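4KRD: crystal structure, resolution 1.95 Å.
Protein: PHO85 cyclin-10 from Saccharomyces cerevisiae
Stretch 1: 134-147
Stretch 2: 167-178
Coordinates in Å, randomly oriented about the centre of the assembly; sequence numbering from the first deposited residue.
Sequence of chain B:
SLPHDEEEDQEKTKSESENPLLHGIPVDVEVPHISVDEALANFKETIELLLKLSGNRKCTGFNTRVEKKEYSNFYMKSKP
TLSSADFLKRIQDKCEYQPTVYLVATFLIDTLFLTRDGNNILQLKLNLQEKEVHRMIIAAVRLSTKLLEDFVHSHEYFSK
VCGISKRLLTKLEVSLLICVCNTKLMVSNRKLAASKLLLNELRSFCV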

# COMPACT_ATOMS: atom_id res chain seq x y z
N HIS B 134 6.96 -21.99 -15.97
CA HIS B 134 7.81 -22.16 -14.79
C HIS B 134 8.24 -20.81 -14.19
O HIS B 134 8.13 -20.58 -12.97
N ARG B 135 8.73 -19.92 -15.04
CA ARG B 135 9.19 -18.61 -14.58
C ARG B 135 8.02 -17.70 -14.20
O ARG B 135 8.17 -16.82 -13.35
N MET B 136 6.87 -17.91 -14.83
CA MET B 136 5.66 -17.17 -14.49
C MET B 136 5.19 -17.48 -13.07
O MET B 136 4.76 -16.60 -12.33
N ILE B 137 5.25 -18.75 -12.70
CA ILE B 137 4.90 -19.19 -11.35
C ILE B 137 5.80 -18.55 -10.31
O ILE B 137 5.33 -18.03 -9.30
N ILE B 138 7.10 -18.59 -10.56
CA ILE B 138 8.07 -17.93 -9.70
C ILE B 138 7.71 -16.46 -9.46
O ILE B 138 7.62 -16.01 -8.32
N ALA B 139 7.51 -15.71 -10.53
CA ALA B 139 7.20 -14.27 -10.43
C ALA B 139 5.88 -13.98 -9.71
O ALA B 139 5.81 -13.08 -8.86
N ALA B 140 4.83 -14.73 -10.05
CA ALA B 140 3.50 -14.46 -9.48
C ALA B 140 3.46 -14.76 -7.99
O ALA B 140 2.82 -14.05 -7.21
N VAL B 141 4.14 -15.83 -7.58
CA VAL B 141 4.21 -16.13 -6.16
C VAL B 141 5.00 -15.05 -5.43
O VAL B 141 4.58 -14.60 -4.38
N ARG B 142 6.13 -14.64 -5.99
CA ARG B 142 7.02 -13.70 -5.30
C ARG B 142 6.36 -12.34 -5.17
O ARG B 142 6.38 -11.73 -4.10
N LEU B 143 5.76 -11.87 -6.25
CA LEU B 143 5.08 -10.57 -6.26
C LEU B 143 3.91 -10.60 -5.29
O LEU B 143 3.66 -9.65 -4.55
N SER B 144 3.19 -11.72 -5.29
CA SER B 144 2.06 -11.90 -4.41
C SER B 144 2.44 -11.73 -2.93
O SER B 144 1.76 -11.01 -2.19
N THR B 145 3.52 -12.38 -2.51
CA THR B 145 3.95 -12.27 -1.12
C THR B 145 4.31 -10.82 -0.75
O THR B 145 4.03 -10.37 0.35
N LYS B 146 4.89 -10.09 -1.70
CA LYS B 146 5.31 -8.71 -1.46
C LYS B 146 4.12 -7.73 -1.43
O LYS B 146 4.18 -6.70 -0.77
N LEU B 147 3.06 -8.06 -2.16
CA LEU B 147 1.79 -7.32 -2.08
C LEU B 147 1.03 -7.57 -0.78
O LEU B 147 0.18 -6.77 -0.38
N ARG B 167 19.71 -12.77 -9.36
CA ARG B 167 19.62 -11.81 -10.45
C ARG B 167 18.40 -12.10 -11.33
O ARG B 167 17.66 -11.19 -11.70
N LEU B 168 18.19 -13.37 -11.66
CA LEU B 168 17.01 -13.77 -12.42
C LEU B 168 15.71 -13.47 -11.67
O LEU B 168 14.76 -12.96 -12.25
N LEU B 169 15.68 -13.79 -10.38
CA LEU B 169 14.50 -13.54 -9.55
C LEU B 169 14.08 -12.08 -9.61
O LEU B 169 12.90 -11.76 -9.79
N THR B 170 15.05 -11.18 -9.47
CA THR B 170 14.78 -9.76 -9.58
C THR B 170 14.23 -9.42 -10.96
O THR B 170 13.27 -8.65 -11.07
N LYS B 171 14.82 -9.98 -11.99
CA LYS B 171 14.39 -9.72 -13.33
C LYS B 171 12.94 -10.18 -13.57
O LYS B 171 12.20 -9.55 -14.25
N LEU B 172 12.59 -11.31 -12.98
CA LEU B 172 11.24 -11.85 -13.10
C LEU B 172 10.19 -11.05 -12.31
O LEU B 172 9.10 -10.81 -12.82
N GLU B 173 10.51 -10.65 -11.08
CA GLU B 173 9.61 -9.76 -10.32
C GLU B 173 9.24 -8.53 -11.12
O GLU B 173 8.07 -8.16 -11.20
N VAL B 174 10.25 -7.87 -11.68
CA VAL B 174 10.03 -6.61 -12.38
C VAL B 174 9.31 -6.83 -13.70
O VAL B 174 8.49 -6.02 -14.09
N SER B 175 9.62 -7.92 -14.39
CA SER B 175 8.96 -8.21 -15.65
C SER B 175 7.45 -8.38 -15.45
O SER B 175 6.66 -7.86 -16.23
N LEU B 176 7.05 -9.13 -14.42
CA LEU B 176 5.63 -9.35 -14.20
C LEU B 176 5.00 -8.03 -13.77
O LEU B 176 3.95 -7.63 -14.25
N LEU B 177 5.68 -7.33 -12.87
CA LEU B 177 5.18 -6.03 -12.40
C LEU B 177 4.92 -5.06 -13.56
O LEU B 177 3.82 -4.50 -13.69
N ILE B 178 5.92 -4.86 -14.42
CA ILE B 178 5.74 -4.03 -15.62
C ILE B 178 4.57 -4.54 -16.47
O ILE B 178 3.76 -3.75 -16.95

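Two helices, 134-147 and 167-178, cross steeply at 79°, with their axes 8.5 Å apart at closest approach. They bury 695 Å² between them. The nearest CA atoms are Ala139 CA and Glu173 CA, 5.1 Å apart. Ala139 points toward the partner helix, and its small side chain fits this close passage. Ala139 CB lies 3.6 Å from Leu172 O.

Leu176 has the largest covered area. It points toward the first helix with chi1 t and chi2 p, and sits as a knob among Met136, Ala139, Ala140 and Leu143. Leu176 CB is 3.9 Å from Ala139 CB. Leu176 CD2 is 3.6 Å from Ala140 CA, and Leu176 CD1 is 4.2 Å from Met136 SD. Met136 starts away from the partner, but its end comes nearer.

Leu143, one of these four, also covers a large area. Its chi1, at -147°, lies between wells, and chi2 is p. Leu143 CD2 packs 3.7 Å from Leu176 CD2 and 4.0 Å from Leu177 CB.

Glu173 is the polar centre. Its CA-to-CB bond points sideways, but with chi1 m and chi2 t the carboxylate comes nearer the first helix. There OE2 accepts two hydrogen bonds, each part of a salt bridge: Arg142 NE to Glu173 OE2 is 3.1 Å, and Lys146 NZ to Glu173 OE2 is 2.8 Å. The carboxylate oxygen lies at the edge of the Arg142 guanidinium, near its plane. One acidic oxygen thus meets two basic groups. Glu173 OE1 is hydrogen-bonded elsewhere in the structure.

Leucines extend the contact on the side of Arg135 and Ile138. Leu172, chi1 m and chi2 t, places Leu172 CD1 3.8 Å from Arg135 CB. Leu169 starts sideways, but Leu169 CD1 reaches Ile138 CG2 at 3.8 Å. Leu168 CD2 lies over one face of the Arg135 guanidinium, 4.0 Å from Arg135 NH2.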

# COMPACT_ATOMS: atom_id res chain seq x y z
CB HIS B 134 9.04 -23.00 -15.17
CG HIS B 134 9.90 -23.37 -14.01
ND1 HIS B 134 11.13 -22.79 -13.77
CD2 HIS B 134 9.71 -24.27 -13.01
CE1 HIS B 134 11.66 -23.32 -12.68
NE2 HIS B 134 10.81 -24.21 -12.20
CB ARG B 135 10.06 -17.94 -15.65
CG ARG B 135 11.43 -18.61 -15.80
CD ARG B 135 12.29 -17.86 -16.83
NE ARG B 135 13.63 -18.42 -16.92
CZ ARG B 135 14.60 -17.91 -17.65
NH1 ARG B 135 14.40 -16.81 -18.37
NH2 ARG B 135 15.80 -18.49 -17.67
CB MET B 136 4.54 -17.47 -15.49
CG MET B 136 3.24 -16.71 -15.24
SD MET B 136 3.38 -14.92 -15.44
CE MET B 136 3.84 -14.80 -17.16
CB ILE B 137 4.98 -20.73 -11.24
CG1 ILE B 137 3.79 -21.37 -11.97
CG2 ILE B 137 4.99 -21.16 -9.79
CD1 ILE B 137 3.94 -22.87 -12.20
CB ILE B 138 9.47 -18.04 -10.32
CG1 ILE B 138 9.91 -19.51 -10.34
CG2 ILE B 138 10.48 -17.22 -9.54
CD1 ILE B 138 11.30 -19.70 -10.90
CB ALA B 139 7.19 -13.64 -11.83
CB ALA B 140 2.42 -15.24 -10.24
CB VAL B 141 4.79 -17.52 -5.86
CG1 VAL B 141 5.08 -17.67 -4.36
CG2 VAL B 141 3.83 -18.62 -6.35
CB ARG B 142 8.37 -13.60 -6.02
CG ARG B 142 9.36 -12.61 -5.38
CD ARG B 142 9.73 -13.01 -3.95
NE ARG B 142 10.92 -12.28 -3.48
CZ ARG B 142 11.37 -12.34 -2.23
NH1 ARG B 142 10.74 -13.08 -1.34
NH2 ARG B 142 12.45 -11.65 -1.89
CB LEU B 143 4.61 -10.24 -7.69
CG LEU B 143 4.61 -8.79 -8.14
CD1 LEU B 143 5.85 -8.07 -7.63
CD2 LEU B 143 4.51 -8.68 -9.67
CB SER B 144 1.40 -13.28 -4.63
OG SER B 144 0.45 -13.52 -3.61
CB THR B 145 5.16 -13.19 -0.76
OG1 THR B 145 6.32 -12.79 -1.49
CG2 THR B 145 4.83 -14.67 -1.03
CB LYS B 146 6.35 -8.27 -2.49
CG LYS B 146 7.71 -8.88 -2.25
CD LYS B 146 8.81 -8.29 -3.11
CE LYS B 146 10.18 -8.84 -2.69
NZ LYS B 146 11.30 -8.31 -3.51
CB LEU B 147 0.88 -7.74 -3.23
CG LEU B 147 1.22 -7.26 -4.64
CD1 LEU B 147 0.32 -8.00 -5.63
CD2 LEU B 147 1.03 -5.77 -4.76
CB ARG B 167 20.92 -11.80 -11.26
CG ARG B 167 20.79 -11.28 -12.69
CD ARG B 167 22.18 -10.96 -13.28
NE ARG B 167 22.80 -9.78 -12.66
CZ ARG B 167 23.61 -9.80 -11.60
NH1 ARG B 167 23.93 -10.95 -11.01
NH2 ARG B 167 24.12 -8.66 -11.13
CB LEU B 168 17.08 -15.25 -12.81
CG LEU B 168 15.88 -15.78 -13.61
CD1 LEU B 168 15.69 -15.01 -14.90
CD2 LEU B 168 16.02 -17.27 -13.89
CB LEU B 169 14.74 -13.97 -8.10
CG LEU B 169 13.57 -13.77 -7.13
CD1 LEU B 169 12.27 -14.38 -7.67
CD2 LEU B 169 13.88 -14.32 -5.76
CB THR B 170 16.05 -8.94 -9.30
OG1 THR B 170 16.51 -9.27 -7.98
CG2 THR B 170 15.77 -7.43 -9.40
CB LYS B 171 15.34 -10.40 -14.30
CG LYS B 171 15.04 -10.14 -15.72
CD LYS B 171 15.93 -10.90 -16.64
CE LYS B 171 17.26 -10.22 -16.77
NZ LYS B 171 18.40 -11.17 -17.05
CB LEU B 172 11.22 -13.32 -12.70
CG LEU B 172 12.00 -14.25 -13.65
CD1 LEU B 172 11.90 -15.68 -13.16
CD2 LEU B 172 11.51 -14.11 -15.11
CB GLU B 173 10.27 -9.25 -9.03
CG GLU B 173 10.59 -10.28 -7.99
CD GLU B 173 11.30 -9.66 -6.79
OE1 GLU B 173 12.16 -8.78 -6.98
OE2 GLU B 173 11.01 -10.07 -5.65
CB VAL B 174 11.35 -5.87 -12.62
CG1 VAL B 174 11.12 -4.64 -13.48
CG2 VAL B 174 11.99 -5.48 -11.30
CB SER B 175 9.55 -9.47 -16.30
OG SER B 175 10.91 -9.28 -16.63
CB LEU B 176 5.39 -10.43 -13.15
CG LEU B 176 3.93 -10.64 -12.77
CD1 LEU B 176 3.11 -10.99 -14.04
CD2 LEU B 176 3.79 -11.70 -11.70
CB LEU B 177 6.15 -5.44 -11.36
CG LEU B 177 5.77 -4.10 -10.73
CD1 LEU B 177 4.53 -4.24 -9.91
CD2 LEU B 177 6.93 -3.57 -9.88
CB ILE B 178 7.02 -3.94 -16.50
CG1 ILE B 178 8.19 -3.29 -15.73
CG2 ILE B 178 6.75 -3.13 -17.76
CD1 ILE B 178 7.93 -1.85 -15.31